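Local coordinates for putative branched chain amino acid ABC transporter, periplasmic amino acid-binding protein (Brucella ovis, PDB 4XFK) that is a component of an amino-acid transport system, probably serving as the periplasmic protein that binds branched-chain and related amino acids for an ABC transporter, at residues I14-T19 with L30-V35; Y58-G63 with S88-Q93; L111-G116 with F301-F306. The protein carries 1 engineered substitution. All coordinates share one frame; numbering follows the deposited sequence.

Contact 1. Residues I14-T19 with L30-V35; sequences IALVET and LYRAAV. With NA (sodium ion), chain D.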
loop_
_atom_site.group_PDB
_atom_site.type_symbol
_atom_site.label_atom_id
_atom_site.label_comp_id
_atom_site.label_asym_id
_atom_site.label_seq_id
_atom_site.Cartn_x
_atom_site.Cartn_y
_atom_site.Cartn_z
ATOM N N ILE A 14 -18.808 -8.040 -0.930
ATOM C CA ILE A 14 -17.486 -7.506 -1.230
ATOM C C ILE A 14 -16.557 -8.642 -1.611
ATOM O O ILE A 14 -16.370 -9.586 -0.835
ATOM C CB ILE A 14 -16.910 -6.740 -0.020
ATOM C CG1 ILE A 14 -17.858 -5.609 0.383
ATOM C CG2 ILE A 14 -15.520 -6.201 -0.332
ATOM C CD1 ILE A 14 -17.330 -4.724 1.487
ATOM N N ALA A 15 -15.973 -8.542 -2.805
ATOM C CA ALA A 15 -15.074 -9.569 -3.314
ATOM C C ALA A 15 -13.614 -9.192 -3.117
ATOM O O ALA A 15 -13.172 -8.142 -3.569
ATOM C CB ALA A 15 -15.336 -9.817 -4.783
ATOM N N LEU A 16 -12.869 -10.073 -2.464
ATOM C CA LEU A 16 -11.426 -9.916 -2.306
ATOM C C LEU A 16 -10.759 -10.751 -3.388
ATOM O O LEU A 16 -10.884 -11.984 -3.408
ATOM C CB LEU A 16 -10.996 -10.402 -0.921
ATOM C CG LEU A 16 -9.494 -10.409 -0.647
ATOM C CD1 LEU A 16 -8.909 -9.004 -0.704
ATOM C CD2 LEU A 16 -9.191 -11.065 0.702
ATOM N N VAL A 17 -10.091 -10.080 -4.319
ATOM C CA VAL A 17 -9.425 -10.769 -5.414
ATOM C C VAL A 17 -7.928 -10.639 -5.185
ATOM O O VAL A 17 -7.339 -9.584 -5.415
ATOM C CB VAL A 17 -9.818 -10.168 -6.775
ATOM C CG1 VAL A 17 -9.079 -10.868 -7.913
ATOM C CG2 VAL A 17 -11.332 -10.240 -6.976
ATOM N N GLU A 18 -7.318 -11.717 -4.713
ATOM C CA GLU A 18 -5.943 -11.674 -4.230
ATOM C C GLU A 18 -5.250 -13.005 -4.418
ATOM O O GLU A 18 -5.896 -14.017 -4.665
ATOM C CB GLU A 18 -5.888 -11.295 -2.743
ATOM C CG GLU A 18 -5.736 -9.810 -2.493
ATOM C CD GLU A 18 -4.453 -9.260 -3.089
ATOM O OE1 GLU A 18 -3.524 -10.060 -3.348
ATOM O OE2 GLU A 18 -4.370 -8.035 -3.302
ATOM N N THR A 19 -3.928 -13.006 -4.293
ATOM C CA THR A 19 -3.181 -14.254 -4.220
ATOM C C THR A 19 -3.343 -14.817 -2.817
ATOM O O THR A 19 -2.797 -14.267 -1.865
ATOM C CB THR A 19 -1.691 -14.021 -4.505
ATOM O OG1 THR A 19 -1.559 -13.240 -5.702
ATOM C CG2 THR A 19 -0.965 -15.358 -4.662
ATOM N N LEU A 30 -1.658 -11.144 3.851
ATOM C CA LEU A 30 -1.700 -10.009 4.770
ATOM C C LEU A 30 -2.848 -9.066 4.387
ATOM O O LEU A 30 -3.503 -8.509 5.270
ATOM C CB LEU A 30 -0.348 -9.287 4.839
ATOM C CG LEU A 30 0.784 -10.151 5.418
ATOM C CD1 LEU A 30 2.119 -9.412 5.311
ATOM C CD2 LEU A 30 0.489 -10.576 6.872
ATOM N N TYR A 31 -3.115 -8.912 3.086
ATOM C CA TYR A 31 -4.360 -8.239 2.674
ATOM C C TYR A 31 -5.570 -8.966 3.246
ATOM O O TYR A 31 -6.481 -8.329 3.773
ATOM C CB TYR A 31 -4.480 -8.067 1.137
ATOM C CG TYR A 31 -3.645 -6.904 0.667
ATOM C CD1 TYR A 31 -4.062 -5.599 0.890
ATOM C CD2 TYR A 31 -2.417 -7.108 0.039
ATOM C CE1 TYR A 31 -3.287 -4.527 0.495
ATOM C CE2 TYR A 31 -1.624 -6.037 -0.360
ATOM C CZ TYR A 31 -2.061 -4.749 -0.129
ATOM O OH TYR A 31 -1.263 -3.683 -0.498
ATOM N N ARG A 32 -5.586 -10.290 3.148
ATOM C CA ARG A 32 -6.692 -11.049 3.711
ATOM C C ARG A 32 -6.847 -10.781 5.202
ATOM O O ARG A 32 -7.947 -10.532 5.671
ATOM C CB ARG A 32 -6.503 -12.538 3.468
ATOM C CG ARG A 32 -7.657 -13.375 3.995
ATOM C CD ARG A 32 -7.410 -14.840 3.736
ATOM N NE ARG A 32 -8.466 -15.689 4.279
ATOM C CZ ARG A 32 -8.449 -16.169 5.521
ATOM N NH1 ARG A 32 -7.439 -15.864 6.327
ATOM N NH2 ARG A 32 -9.423 -16.947 5.953
ATOM N N ALA A 33 -5.747 -10.824 5.946
ATOM C CA ALA A 33 -5.807 -10.581 7.389
ATOM C C ALA A 33 -6.401 -9.202 7.691
ATOM O O ALA A 33 -7.257 -9.063 8.564
ATOM C CB ALA A 33 -4.425 -10.732 8.023
ATOM N N ALA A 34 -5.955 -8.181 6.955
ATOM C CA ALA A 34 -6.388 -6.806 7.214
ATOM C C ALA A 34 -7.853 -6.595 6.820
ATOM O O ALA A 34 -8.617 -5.932 7.531
ATOM C CB ALA A 34 -5.495 -5.824 6.479
ATOM N N VAL A 35 -8.245 -7.166 5.684
ATOM C CA VAL A 35 -9.622 -7.072 5.222
ATOM C C VAL A 35 -10.574 -7.808 6.174
ATOM O O VAL A 35 -11.620 -7.272 6.557
ATOM C CB VAL A 35 -9.742 -7.586 3.771
ATOM C CG1 VAL A 35 -11.202 -7.693 3.333
ATOM C CG2 VAL A 35 -8.974 -6.661 2.830
HETATM NA NA NA D . 0.269 -3.429 -2.265
HETATM O O HOH W 1 1.925 -2.230 -1.288
HETATM O O HOH W 2 1.661 -5.115 -2.656
#

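Contact 2. Residues Y58-G63 with S88-Q93; sequences YDNQGG and SAVAGQ. With ACT (acetate ion), chain B.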
loop_
_atom_site.group_PDB
_atom_site.type_symbol
_atom_site.label_atom_id
_atom_site.label_comp_id
_atom_site.label_asym_id
_atom_site.label_seq_id
_atom_site.Cartn_x
_atom_site.Cartn_y
_atom_site.Cartn_z
ATOM N N TYR A 58 -11.667 -14.631 -3.777
ATOM C CA TYR A 58 -11.273 -15.223 -5.056
ATOM C C TYR A 58 -9.759 -15.306 -5.136
ATOM O O TYR A 58 -9.077 -14.294 -5.265
ATOM C CB TYR A 58 -11.830 -14.415 -6.241
ATOM C CG TYR A 58 -13.334 -14.387 -6.251
ATOM C CD1 TYR A 58 -14.028 -13.470 -5.476
ATOM C CD2 TYR A 58 -14.064 -15.291 -7.013
ATOM C CE1 TYR A 58 -15.410 -13.459 -5.450
ATOM C CE2 TYR A 58 -15.449 -15.276 -7.001
ATOM C CZ TYR A 58 -16.109 -14.359 -6.214
ATOM O OH TYR A 58 -17.484 -14.328 -6.182
ATOM N N ASP A 59 -9.243 -16.519 -5.025
ATOM C CA ASP A 59 -7.811 -16.781 -5.086
ATOM C C ASP A 59 -7.343 -16.645 -6.525
ATOM O O ASP A 59 -7.697 -17.448 -7.380
ATOM C CB ASP A 59 -7.561 -18.192 -4.557
ATOM C CG ASP A 59 -6.090 -18.555 -4.455
ATOM O OD1 ASP A 59 -5.211 -17.691 -4.682
ATOM O OD2 ASP A 59 -5.822 -19.741 -4.132
ATOM N N ASN A 60 -6.568 -15.601 -6.792
ATOM C CA ASN A 60 -6.053 -15.339 -8.121
ATOM C C ASN A 60 -4.627 -15.856 -8.236
ATOM O O ASN A 60 -3.697 -15.282 -7.661
ATOM C CB ASN A 60 -6.075 -13.841 -8.445
ATOM C CG ASN A 60 -5.434 -13.542 -9.781
ATOM O OD1 ASN A 60 -5.422 -14.400 -10.670
ATOM N ND2 ASN A 60 -4.873 -12.345 -9.929
ATOM N N GLN A 61 -4.458 -16.942 -8.986
ATOM C CA GLN A 61 -3.149 -17.565 -9.147
ATOM C C GLN A 61 -2.482 -17.180 -10.454
ATOM O O GLN A 61 -1.373 -17.615 -10.741
ATOM C CB GLN A 61 -3.301 -19.083 -9.082
ATOM C CG GLN A 61 -3.667 -19.568 -7.697
ATOM C CD GLN A 61 -2.493 -19.471 -6.740
ATOM O OE1 GLN A 61 -1.379 -19.898 -7.061
ATOM N NE2 GLN A 61 -2.729 -18.902 -5.566
ATOM N N GLY A 62 -3.163 -16.357 -11.238
ATOM C CA GLY A 62 -2.732 -16.102 -12.596
ATOM C C GLY A 62 -2.446 -14.664 -12.980
ATOM O O GLY A 62 -2.585 -14.308 -14.150
ATOM N N GLY A 63 -2.030 -13.836 -12.023
ATOM C CA GLY A 63 -1.647 -12.466 -12.336
ATOM C C GLY A 63 -2.766 -11.683 -12.993
ATOM O O GLY A 63 -3.928 -11.883 -12.673
ATOM N N SER A 88 0.295 -3.841 -8.663
ATOM C CA SER A 88 -0.182 -2.827 -9.595
ATOM C C SER A 88 -0.413 -3.368 -10.998
ATOM O O SER A 88 -1.169 -2.788 -11.765
ATOM C CB SER A 88 0.772 -1.631 -9.647
ATOM O OG SER A 88 0.674 -0.871 -8.455
ATOM N N ALA A 89 0.255 -4.461 -11.344
ATOM C CA ALA A 89 0.008 -5.080 -12.644
ATOM C C ALA A 89 -1.415 -5.632 -12.668
ATOM O O ALA A 89 -2.177 -5.421 -13.615
ATOM C CB ALA A 89 1.026 -6.176 -12.912
ATOM N N VAL A 90 -1.781 -6.328 -11.602
ATOM C CA VAL A 90 -3.148 -6.808 -11.445
ATOM C C VAL A 90 -4.135 -5.643 -11.343
ATOM O O VAL A 90 -5.197 -5.659 -11.979
ATOM C CB VAL A 90 -3.272 -7.740 -10.230
ATOM C CG1 VAL A 90 -4.733 -7.988 -9.879
ATOM C CG2 VAL A 90 -2.550 -9.070 -10.504
ATOM N N ALA A 91 -3.792 -4.631 -10.551
ATOM C CA ALA A 91 -4.683 -3.485 -10.361
ATOM C C ALA A 91 -4.989 -2.754 -11.664
ATOM O O ALA A 91 -6.107 -2.286 -11.867
ATOM C CB ALA A 91 -4.096 -2.515 -9.361
ATOM N N GLY A 92 -3.988 -2.637 -12.535
ATOM C CA GLY A 92 -4.176 -2.005 -13.834
ATOM C C GLY A 92 -5.259 -2.710 -14.635
ATOM O O GLY A 92 -6.076 -2.076 -15.309
ATOM N N GLN A 93 -5.276 -4.038 -14.553
ATOM C CA GLN A 93 -6.296 -4.829 -15.225
ATOM C C GLN A 93 -7.655 -4.672 -14.543
ATOM O O GLN A 93 -8.673 -4.444 -15.213
ATOM C CB GLN A 93 -5.888 -6.301 -15.237
ATOM C CG GLN A 93 -6.786 -7.166 -16.087
ATOM C CD GLN A 93 -6.692 -6.808 -17.556
ATOM O OE1 GLN A 93 -5.601 -6.566 -18.083
ATOM N NE2 GLN A 93 -7.833 -6.768 -18.229
HETATM C C ACT B . 2.643 -2.655 -6.285
HETATM O O ACT B . 2.725 -3.365 -7.314
HETATM O OXT ACT B . 1.705 -1.826 -6.250
HETATM C CH3 ACT B . 3.621 -2.808 -5.163
#

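Contact 3. Residues L111-G116 with F301-F306; sequences LYLNLG and FGLQLF. With NA (sodium ion), chain D.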
loop_
_atom_site.group_PDB
_atom_site.type_symbol
_atom_site.label_atom_id
_atom_site.label_comp_id
_atom_site.label_asym_id
_atom_site.label_seq_id
_atom_site.Cartn_x
_atom_site.Cartn_y
_atom_site.Cartn_z
ATOM N N LEU A 111 -17.746 -0.891 -7.570
ATOM C CA LEU A 111 -16.646 -0.121 -6.994
ATOM C C LEU A 111 -15.379 -0.948 -6.877
ATOM O O LEU A 111 -15.432 -2.121 -6.522
ATOM C CB LEU A 111 -17.013 0.365 -5.594
ATOM C CG LEU A 111 -17.894 1.596 -5.464
ATOM C CD1 LEU A 111 -18.529 1.642 -4.090
ATOM C CD2 LEU A 111 -17.051 2.838 -5.723
ATOM N N TYR A 112 -14.239 -0.324 -7.155
ATOM C CA TYR A 112 -12.951 -0.951 -6.900
ATOM C C TYR A 112 -12.270 -0.178 -5.761
ATOM O O TYR A 112 -11.873 0.982 -5.925
ATOM C CB TYR A 112 -12.101 -0.973 -8.176
ATOM C CG TYR A 112 -10.657 -1.406 -8.010
ATOM C CD1 TYR A 112 -10.270 -2.309 -7.014
ATOM C CD2 TYR A 112 -9.676 -0.909 -8.866
ATOM C CE1 TYR A 112 -8.936 -2.681 -6.874
ATOM C CE2 TYR A 112 -8.363 -1.274 -8.729
ATOM C CZ TYR A 112 -7.995 -2.153 -7.740
ATOM O OH TYR A 112 -6.670 -2.486 -7.629
ATOM N N LEU A 113 -12.189 -0.812 -4.595
ATOM C CA LEU A 113 -11.431 -0.262 -3.477
ATOM C C LEU A 113 -10.021 -0.815 -3.537
ATOM O O LEU A 113 -9.768 -1.986 -3.246
ATOM C CB LEU A 113 -12.084 -0.619 -2.145
ATOM C CG LEU A 113 -13.572 -0.284 -2.014
ATOM C CD1 LEU A 113 -14.031 -0.638 -0.612
ATOM C CD2 LEU A 113 -13.860 1.174 -2.328
ATOM N N ASN A 114 -9.110 0.048 -3.953
ATOM C CA ASN A 114 -7.714 -0.302 -4.099
ATOM C C ASN A 114 -7.020 -0.050 -2.769
ATOM O O ASN A 114 -6.823 1.086 -2.355
ATOM C CB ASN A 114 -7.140 0.543 -5.236
ATOM C CG ASN A 114 -5.635 0.492 -5.314
ATOM O OD1 ASN A 114 -4.981 -0.245 -4.576
ATOM N ND2 ASN A 114 -5.068 1.300 -6.211
ATOM N N LEU A 115 -6.682 -1.130 -2.075
ATOM C CA LEU A 115 -6.127 -1.000 -0.740
ATOM C C LEU A 115 -4.608 -1.024 -0.700
ATOM O O LEU A 115 -4.028 -1.033 0.391
ATOM C CB LEU A 115 -6.675 -2.097 0.185
ATOM C CG LEU A 115 -8.189 -2.084 0.451
ATOM C CD1 LEU A 115 -8.550 -3.155 1.462
ATOM C CD2 LEU A 115 -8.664 -0.726 0.944
ATOM N N GLY A 116 -3.947 -1.026 -1.858
ATOM C CA GLY A 116 -2.498 -1.036 -1.821
ATOM C C GLY A 116 -1.712 -1.177 -3.103
ATOM O O GLY A 116 -0.507 -1.434 -3.038
ATOM N N PHE A 301 -6.967 1.090 7.529
ATOM C CA PHE A 301 -7.380 2.486 7.640
ATOM C C PHE A 301 -8.306 2.862 6.475
ATOM O O PHE A 301 -9.279 3.603 6.643
ATOM C CB PHE A 301 -6.172 3.432 7.703
ATOM C CG PHE A 301 -5.223 3.178 8.861
ATOM C CD1 PHE A 301 -5.606 2.431 9.964
ATOM C CD2 PHE A 301 -3.927 3.682 8.825
ATOM C CE1 PHE A 301 -4.716 2.195 11.012
ATOM C CE2 PHE A 301 -3.039 3.459 9.876
ATOM C CZ PHE A 301 -3.431 2.708 10.960
ATOM N N GLY A 302 -8.014 2.329 5.296
ATOM C CA GLY A 302 -8.873 2.554 4.155
ATOM C C GLY A 302 -10.258 2.001 4.395
ATOM O O GLY A 302 -11.258 2.650 4.078
ATOM N N LEU A 303 -10.325 0.801 4.960
ATOM C CA LEU A 303 -11.624 0.205 5.247
ATOM C C LEU A 303 -12.326 0.897 6.411
ATOM O O LEU A 303 -13.549 0.872 6.486
ATOM C CB LEU A 303 -11.513 -1.301 5.458
ATOM C CG LEU A 303 -11.176 -2.099 4.198
ATOM C CD1 LEU A 303 -10.872 -3.559 4.541
ATOM C CD2 LEU A 303 -12.312 -2.022 3.191
ATOM N N GLN A 304 -11.570 1.554 7.293
ATOM C CA GLN A 304 -12.185 2.425 8.295
ATOM C C GLN A 304 -12.843 3.638 7.643
ATOM O O GLN A 304 -13.950 4.021 8.023
ATOM C CB GLN A 304 -11.179 2.856 9.367
ATOM C CG GLN A 304 -10.751 1.707 10.256
ATOM C CD GLN A 304 -9.855 2.126 11.406
ATOM O OE1 GLN A 304 -9.488 3.292 11.528
ATOM N NE2 GLN A 304 -9.496 1.167 12.258
ATOM N N LEU A 305 -12.187 4.237 6.655
ATOM C CA LEU A 305 -12.811 5.339 5.936
ATOM C C LEU A 305 -14.040 4.851 5.177
ATOM O O LEU A 305 -15.076 5.509 5.183
ATOM C CB LEU A 305 -11.821 6.012 4.979
ATOM C CG LEU A 305 -12.391 7.248 4.281
ATOM C CD1 LEU A 305 -12.712 8.342 5.288
ATOM C CD2 LEU A 305 -11.434 7.771 3.228
ATOM N N PHE A 306 -13.922 3.697 4.527
ATOM C CA PHE A 306 -15.047 3.073 3.846
ATOM C C PHE A 306 -16.212 2.836 4.806
ATOM O O PHE A 306 -17.361 3.135 4.481
ATOM C CB PHE A 306 -14.588 1.764 3.199
ATOM C CG PHE A 306 -15.695 0.974 2.568
ATOM C CD1 PHE A 306 -16.386 1.458 1.462
ATOM C CD2 PHE A 306 -16.057 -0.259 3.087
ATOM C CE1 PHE A 306 -17.411 0.723 0.891
ATOM C CE2 PHE A 306 -17.069 -0.995 2.511
ATOM C CZ PHE A 306 -17.744 -0.503 1.418
HETATM NA NA NA D . 0.269 -3.429 -2.265
HETATM O O HOH W 1 1.925 -2.230 -1.288
HETATM O O HOH W 2 1.661 -5.115 -2.656
#

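Contact 1. Residues I14-T19 with L30-V35
L16 and V35 make an apolar strand-to-helix contact, buried between the first strand of the parallel sheet and the helix that follows it. L16 CD1 lies 4.2 Å from V35 CG2. The other branch rests on the helix backbone, with L16 CD2 3.9 Å from R32 CA. L16 and R32 cross at about a right angle. The R32 chain then leads away, fully extended from CG to NE, to a salt bridge with E57 on the neighbouring strand 54-59. The axes of 14-18 and 30-35 approach to 9.8 Å and run nearly antiparallel, at 162°. This is the first half of a beta-alpha-beta unit: strand 13-18, helix 26-44, strand 54-59. It belongs to the first sheet of the periplasmic binding protein fold. Towards the end of the strand a carboxylate takes the place of the leucine. E18 OE2 comes within 4.0 Å of Y31 CD2. The carboxylate and ring planes are nearly parallel (9°), but OE2 approaches the ring obliquely, near CD2 and CG. E18 OE1 accepts a bond from T19 N (3.1 Å), 27° out of the carboxylate plane, and also bonds S86 OG. OE2 is bonded by G85 N, so both oxygens of this buried group have partners. Y31 OH binds the sodium ion at 2.4 Å. G85 O, G116 O and two waters complete the site.

Contact 2. Residues Y58-G63 with S88-Q93
V90 CG2 meets the turn of residues 60-63 at two places. V90 CG2 lies 3.6 Å from G63 C, the closest approach between the segments. V90 CG2 is also 4.1 Å from N60 ND2, and the two side chains come from opposite directions. The contact joins the end of strand 54-59 to the first turn of helix 88-104, in the lobe built on the parallel sheet. A67 of helix 63-76 touches both V90 and N60, and Q84 of strand 81-84 touches V90. In the next shell, N60 holds the turn with both ends of its amide. N60 OD1 accepts from G62 N (3.0 Å), which closes an Asx turn. That donor stands 54° out of the carbonyl plane. N60 ND2 gives a nearly straight bond to G63 O (2.9 Å, 165°), which lies close to the plane of the N60 amide. G63 has a positive phi of 58°, which favours glycine. Further out, Q61 NE2 bonds D59 OD1 at 2.9 Å. At the start of the helix, S88 N bonds ACT O of an acetate ion, probably from the crystallisation liquor, at 2.8 Å. S88 OG bonds ACT OXT at 2.6 Å, and Y166 OH and E118 N also hold the acetate. The contact itself is van der Waals packing of one methyl on a turn whose N60 amide is already bonded at both ends within the turn, consistent with a preformed surface for V90.

Contact 3. Residues L111-G116 with F301-F306
L113 sets a methyl group squarely on the ring of F306. L113 CD1 lies 3.9 Å from the centroid of the F306 ring and 13° off the ring normal, so this is a CH-pi contact over one face. The contact packs strand 111-114 of the five-stranded parallel sheet against helix 296-312. This sheet belongs to one of the alpha/beta lobes of the periplasmic binding protein fold, and the helix returns to it from far along the chain. The two side chains cross at about a right angle. F306 has CG anti to its backbone N (chi1 175°). L113 has CG anti to its carbonyl carbon, and this leaves its CD1 over the middle of the ring. L113 CD1 also touches L303 CD2, more loosely, at 4.4 Å. I325 and I329 of helix 322-331 pack on F306 as well, and I81 touches both L113 and F306.

L115 and L303 form the second pair, and they too cross at about a right angle. L115 CD1 lies 3.9 Å from L303 CD1. The CA-CB bond of L303 does not aim at the strand, but the end of the side chain reaches L115. G302 has no side chain, and here the helix backbone comes close to L115, with G302 CA and L115 CA 6.6 Å apart.

Beyond the strand the chain bends. N114 OD1 accepts from G116 N (3.0 Å, 155°) in an Asx turn and also from A117 N. N114 ND2 bonds H131. The bend presents the G116 carbonyl to the sodium ion, with G116 O bound at 2.3 Å.

All three contacts share the five-stranded parallel sheet, in which strand 54-59 neighbours strand 13-18 and strand 81-84 separates strand 13-18 from strand 111-114. They follow one another in series along the chain. Their centres are about 12 Å apart for contacts 1 and 2, 11 Å for contacts 1 and 3, and 17 Å for contacts 2 and 3. Contacts 1 and 2 meet through the paired strands, where E18 O and N60 N lie 2.7 Å apart. V35 packs against both L115 and L303, joining contacts 1 and 3. These two also share the sodium ion and its two waters, so the metal ties helix 26-44 to the chain just after strand 111-114.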